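Long-range contact in aspartate aminotransferase, mitochondrial (Trypanosoma brucei brucei, PDB 4W5K), which probably catalyses the pyridoxal-phosphate-dependent transfer of an amino group from L-aspartate to 2-oxoglutarate and works as a homodimer: residues 205-211 and 236-242. The protein carries 1 engineered substitution. Numbering follows the deposited sequence.
Sequences IPFVDMA and NLIVAQS. With PLP (pyridoxal-5'-phosphate), chain C.
I238 lays its CG2 methyl over one face of the F207 ring in a CH-pi contact, with CG2 3.6 Å from the ring centroid, while CB of A240 sits at the ring's edge. The first torsion of I238 (chi1 -52°) sets CG1 beside its backbone N, and CD1 at the end of that branch touches CG2 of I205 (3.6 Å). On the other face of the sheet, CD1 of L237 touches both CG of P206 and CG2 of V208, each at 3.7 Å. Five backbone hydrogen bonds join the parallel strands, from I238 N to P206 O (3.0 Å) through to the longer S242 N to M210 O (3.2 Å). Near the C-terminal ends, water 1 donates to both OD1 of D209 and O of A240, tying the carboxylate to the neighbouring strand. OD2 of D209 lies 2.6 Å from N1 of PLP and is hydrogen-bonded to NE2 of H131, while S242 OG donates to O3P of the phosphate (2.6 Å) and A211 CB packs against the pyridine ring. Helix 99-110 covers the F207 and A240 face; helices 69-80 and 225-230 back the opposite one. Cofactor-binding residues gathered at the C-terminal ends of adjacent parallel strands characterise the large domain of fold-type I aminotransferases.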
ATOM      1  N   ILE A 205      21.808   7.797 -14.891  1.00 23.85           N
ATOM      2  CA  ILE A 205      21.220   6.730 -14.085  1.00 22.86           C
ATOM      3  C   ILE A 205      19.841   6.409 -14.644  1.00 21.97           C
ATOM      4  O   ILE A 205      18.920   7.212 -14.509  1.00 23.18           O
ATOM      5  CB  ILE A 205      21.108   7.140 -12.586  1.00 21.71           C
ATOM      6  CG1 ILE A 205      22.488   7.493 -12.002  1.00 26.53           C
ATOM      7  CG2 ILE A 205      20.472   6.024 -11.773  1.00 22.76           C
ATOM      8  CD1 ILE A 205      22.906   8.947 -12.204  1.00 27.34           C
ATOM      9  N   PRO A 206      19.694   5.251 -15.316  1.00 21.12           N
ATOM     10  CA  PRO A 206      18.405   4.896 -15.921  1.00 19.08           C
ATOM     11  C   PRO A 206      17.397   4.412 -14.892  1.00 19.93           C
ATOM     12  O   PRO A 206      17.754   3.573 -14.065  1.00 20.20           O
ATOM     13  CB  PRO A 206      18.760   3.761 -16.874  1.00 20.54           C
ATOM     14  CG  PRO A 206      19.999   3.159 -16.277  1.00 19.41           C
ATOM     15  CD  PRO A 206      20.758   4.289 -15.670  1.00 20.54           C
ATOM     16  N   PHE A 207      16.182   4.955 -14.962  1.00 17.02           N
ATOM     17  CA  PHE A 207      15.046   4.536 -14.106  1.00 18.63           C
ATOM     18  C   PHE A 207      13.994   4.000 -15.073  1.00 19.01           C
ATOM     19  O   PHE A 207      13.314   4.765 -15.753  1.00 18.97           O
ATOM     20  CB  PHE A 207      14.530   5.735 -13.300  1.00 19.32           C
ATOM     21  CG  PHE A 207      13.729   5.384 -12.061  1.00 18.06           C
ATOM     22  CD1 PHE A 207      12.814   4.345 -12.051  1.00 19.39           C
ATOM     23  CD2 PHE A 207      13.929   6.129 -10.891  1.00 21.17           C
ATOM     24  CE1 PHE A 207      12.072   4.044 -10.887  1.00 18.42           C
ATOM     25  CE2 PHE A 207      13.192   5.850  -9.703  1.00 20.02           C
ATOM     26  CZ  PHE A 207      12.263   4.797  -9.704  1.00 20.32           C
ATOM     27  N   VAL A 208      13.898   2.684 -15.149  1.00 15.63           N
ATOM     28  CA  VAL A 208      12.988   2.007 -16.097  1.00 16.76           C
ATOM     29  C   VAL A 208      11.626   1.785 -15.464  1.00 19.90           C
ATOM     30  O   VAL A 208      11.517   1.132 -14.426  1.00 20.27           O
ATOM     31  CB  VAL A 208      13.558   0.677 -16.531  1.00 16.51           C
ATOM     32  CG1 VAL A 208      12.539  -0.081 -17.465  1.00 18.11           C
ATOM     33  CG2 VAL A 208      14.852   0.890 -17.258  1.00 17.31           C
ATOM     34  N   ASP A 209      10.592   2.364 -16.059  1.00 14.88           N
ATOM     35  CA  ASP A 209       9.215   2.051 -15.680  1.00 16.64           C
ATOM     36  C   ASP A 209       8.753   0.931 -16.613  1.00 18.35           C
ATOM     37  O   ASP A 209       8.545   1.147 -17.812  1.00 17.49           O
ATOM     38  CB  ASP A 209       8.319   3.302 -15.786  1.00 18.33           C
ATOM     39  CG  ASP A 209       6.872   3.039 -15.348  1.00 24.37           C
ATOM     40  OD1 ASP A 209       6.486   1.861 -15.215  1.00 24.09           O
ATOM     41  OD2 ASP A 209       6.114   4.014 -15.140  1.00 25.79           O
ATOM     42  N   MET A 210       8.668  -0.283 -16.072  1.00 14.55           N
ATOM     43  CA  MET A 210       8.254  -1.456 -16.856  1.00 16.06           C
ATOM     44  C   MET A 210       6.894  -1.933 -16.367  1.00 15.98           C
ATOM     45  O   MET A 210       6.802  -2.831 -15.513  1.00 15.84           O
ATOM     46  CB  MET A 210       9.275  -2.599 -16.744  1.00 15.48           C
ATOM     47  CG  MET A 210       8.922  -3.774 -17.697  1.00 20.81           C
ATOM     48  SD  MET A 210      10.227  -4.995 -17.877  1.00 22.39           S
ATOM     49  CE  MET A 210      10.246  -5.696 -16.234  1.00 26.22           C
ATOM     50  N   ALA A 211       5.849  -1.311 -16.896  1.00 16.44           N
ATOM     51  CA  ALA A 211       4.492  -1.588 -16.412  1.00 18.42           C
ATOM     52  C   ALA A 211       3.792  -2.662 -17.231  1.00 16.69           C
ATOM     53  O   ALA A 211       2.739  -3.124 -16.814  1.00 17.90           O
ATOM     54  CB  ALA A 211       3.639  -0.276 -16.417  1.00 16.23           C
ATOM     55  N   ASN A 236      24.479   1.676 -11.715  1.00 24.23           N
ATOM     56  CA  ASN A 236      23.172   1.539 -11.075  1.00 24.89           C
ATOM     57  C   ASN A 236      22.041   1.704 -12.070  1.00 25.81           C
ATOM     58  O   ASN A 236      21.971   2.727 -12.763  1.00 22.16           O
ATOM     59  CB  ASN A 236      22.987   2.578  -9.956  1.00 24.43           C
ATOM     60  CG  ASN A 236      24.078   2.523  -8.911  1.00 25.67           C
ATOM     61  OD1 ASN A 236      25.002   3.339  -8.914  1.00 27.52           O
ATOM     62  ND2 ASN A 236      23.981   1.560  -8.011  1.00 24.00           N
ATOM     63  N   LEU A 237      21.161   0.698 -12.118  1.00 20.49           N
ATOM     64  CA  LEU A 237      19.899   0.729 -12.847  1.00 19.41           C
ATOM     65  C   LEU A 237      18.720   0.534 -11.878  1.00 20.23           C
ATOM     66  O   LEU A 237      18.799  -0.305 -10.988  1.00 20.07           O
ATOM     67  CB  LEU A 237      19.879  -0.372 -13.915  1.00 19.37           C
ATOM     68  CG  LEU A 237      18.507  -0.852 -14.414  1.00 21.58           C
ATOM     69  CD1 LEU A 237      17.903   0.185 -15.378  1.00 17.15           C
ATOM     70  CD2 LEU A 237      18.634  -2.216 -15.119  1.00 20.99           C
ATOM     71  N   ILE A 238      17.646   1.307 -12.048  1.00 16.87           N
ATOM     72  CA  ILE A 238      16.437   1.137 -11.240  1.00 16.30           C
ATOM     73  C   ILE A 238      15.331   0.616 -12.146  1.00 18.67           C
ATOM     74  O   ILE A 238      15.195   1.092 -13.270  1.00 19.19           O
ATOM     75  CB  ILE A 238      15.968   2.457 -10.593  1.00 17.21           C
ATOM     76  CG1 ILE A 238      17.121   3.122  -9.843  1.00 22.93           C
ATOM     77  CG2 ILE A 238      14.777   2.216  -9.624  1.00 19.38           C
ATOM     78  CD1 ILE A 238      17.598   4.369 -10.500  1.00 25.85           C
ATOM     79  N   VAL A 239      14.549  -0.351 -11.661  1.00 16.35           N
ATOM     80  CA  VAL A 239      13.415  -0.855 -12.432  1.00 17.80           C
ATOM     81  C   VAL A 239      12.168  -0.897 -11.550  1.00 17.24           C
ATOM     82  O   VAL A 239      12.206  -1.510 -10.480  1.00 18.55           O
ATOM     83  CB  VAL A 239      13.658  -2.273 -12.987  1.00 16.25           C
ATOM     84  CG1 VAL A 239      12.460  -2.707 -13.855  1.00 16.01           C
ATOM     85  CG2 VAL A 239      14.946  -2.323 -13.830  1.00 20.23           C
ATOM     86  N   ALA A 240      11.090  -0.231 -11.988  1.00 14.43           N
ATOM     87  CA  ALA A 240       9.788  -0.309 -11.322  1.00 14.93           C
ATOM     88  C   ALA A 240       8.942  -1.264 -12.138  1.00 14.28           C
ATOM     89  O   ALA A 240       8.668  -1.006 -13.316  1.00 17.37           O
ATOM     90  CB  ALA A 240       9.118   1.066 -11.242  1.00 16.69           C
ATOM     91  N   GLN A 241       8.564  -2.381 -11.522  1.00 13.63           N
ATOM     92  CA  GLN A 241       7.921  -3.472 -12.240  1.00 14.74           C
ATOM     93  C   GLN A 241       6.476  -3.665 -11.751  1.00 16.03           C
ATOM     94  O   GLN A 241       6.244  -3.946 -10.576  1.00 16.27           O
ATOM     95  CB  GLN A 241       8.760  -4.760 -12.052  1.00 16.43           C
ATOM     96  CG  GLN A 241       8.166  -6.031 -12.601  1.00 17.80           C
ATOM     97  CD  GLN A 241       9.059  -7.228 -12.331  1.00 21.02           C
ATOM     98  OE1 GLN A 241       9.727  -7.287 -11.293  1.00 20.71           O
ATOM     99  NE2 GLN A 241       9.040  -8.214 -13.232  1.00 22.51           N
ATOM    100  N   SER A 242       5.512  -3.535 -12.660  1.00 16.26           N
ATOM    101  CA  SER A 242       4.093  -3.711 -12.321  1.00 16.17           C
ATOM    102  C   SER A 242       3.541  -5.066 -12.744  1.00 15.56           C
ATOM    103  O   SER A 242       3.797  -5.533 -13.860  1.00 19.25           O
ATOM    104  CB  SER A 242       3.252  -2.601 -12.978  1.00 17.22           C
ATOM    105  OG  SER A 242       1.865  -2.837 -12.779  1.00 16.39           O
TER
HETATM  106  N1  PLP C 500       3.597   3.383 -14.946  0.88 19.62           N
HETATM  107  C2  PLP C 500       2.895   3.321 -16.127  0.88 20.42           C
HETATM  108  C2A PLP C 500       3.594   3.721 -17.386  0.88 15.88           C
HETATM  109  C3  PLP C 500       1.567   2.895 -16.143  0.88 18.73           C
HETATM  110  O3  PLP C 500       0.844   2.844 -17.304  0.88 22.99           O
HETATM  111  C4  PLP C 500       0.949   2.525 -14.957  0.88 23.74           C
HETATM  112  C4A PLP C 500      -0.395   1.856 -15.036  0.88 32.47           C
HETATM  113  O4A PLP C 500      -1.393   2.553 -15.244  0.88 36.77           O
HETATM  114  C5  PLP C 500       1.659   2.585 -13.759  0.88 25.13           C
HETATM  115  C6  PLP C 500       2.992   3.000 -13.764  0.88 24.08           C
HETATM  116  C5A PLP C 500       0.996   2.212 -12.441  0.88 25.39           C
HETATM  117  O4P PLP C 500       0.883   0.822 -12.316  0.88 19.87           O
HETATM  118  P   PLP C 500       0.366   0.152 -11.009  0.88 15.20           P
HETATM  119  O1P PLP C 500      -1.121  -0.035 -11.064  0.88 19.75           O
HETATM  120  O2P PLP C 500       0.749   0.993  -9.816  0.88 13.41           O
HETATM  121  O3P PLP C 500       1.068  -1.186 -10.967  0.88 20.06           O
HETATM  122  O   HOH W   1       5.721  -0.213 -13.491  1.00 17.02           O
HETATM  123  O   HOH W   2       5.731  -5.429 -15.960  1.00 18.33           O
HETATM  124  O   HOH W   3       0.527  -2.310 -15.243  1.00 17.87           O
HETATM  125  O   HOH W   4       1.906  -5.495 -15.935  1.00 19.66           O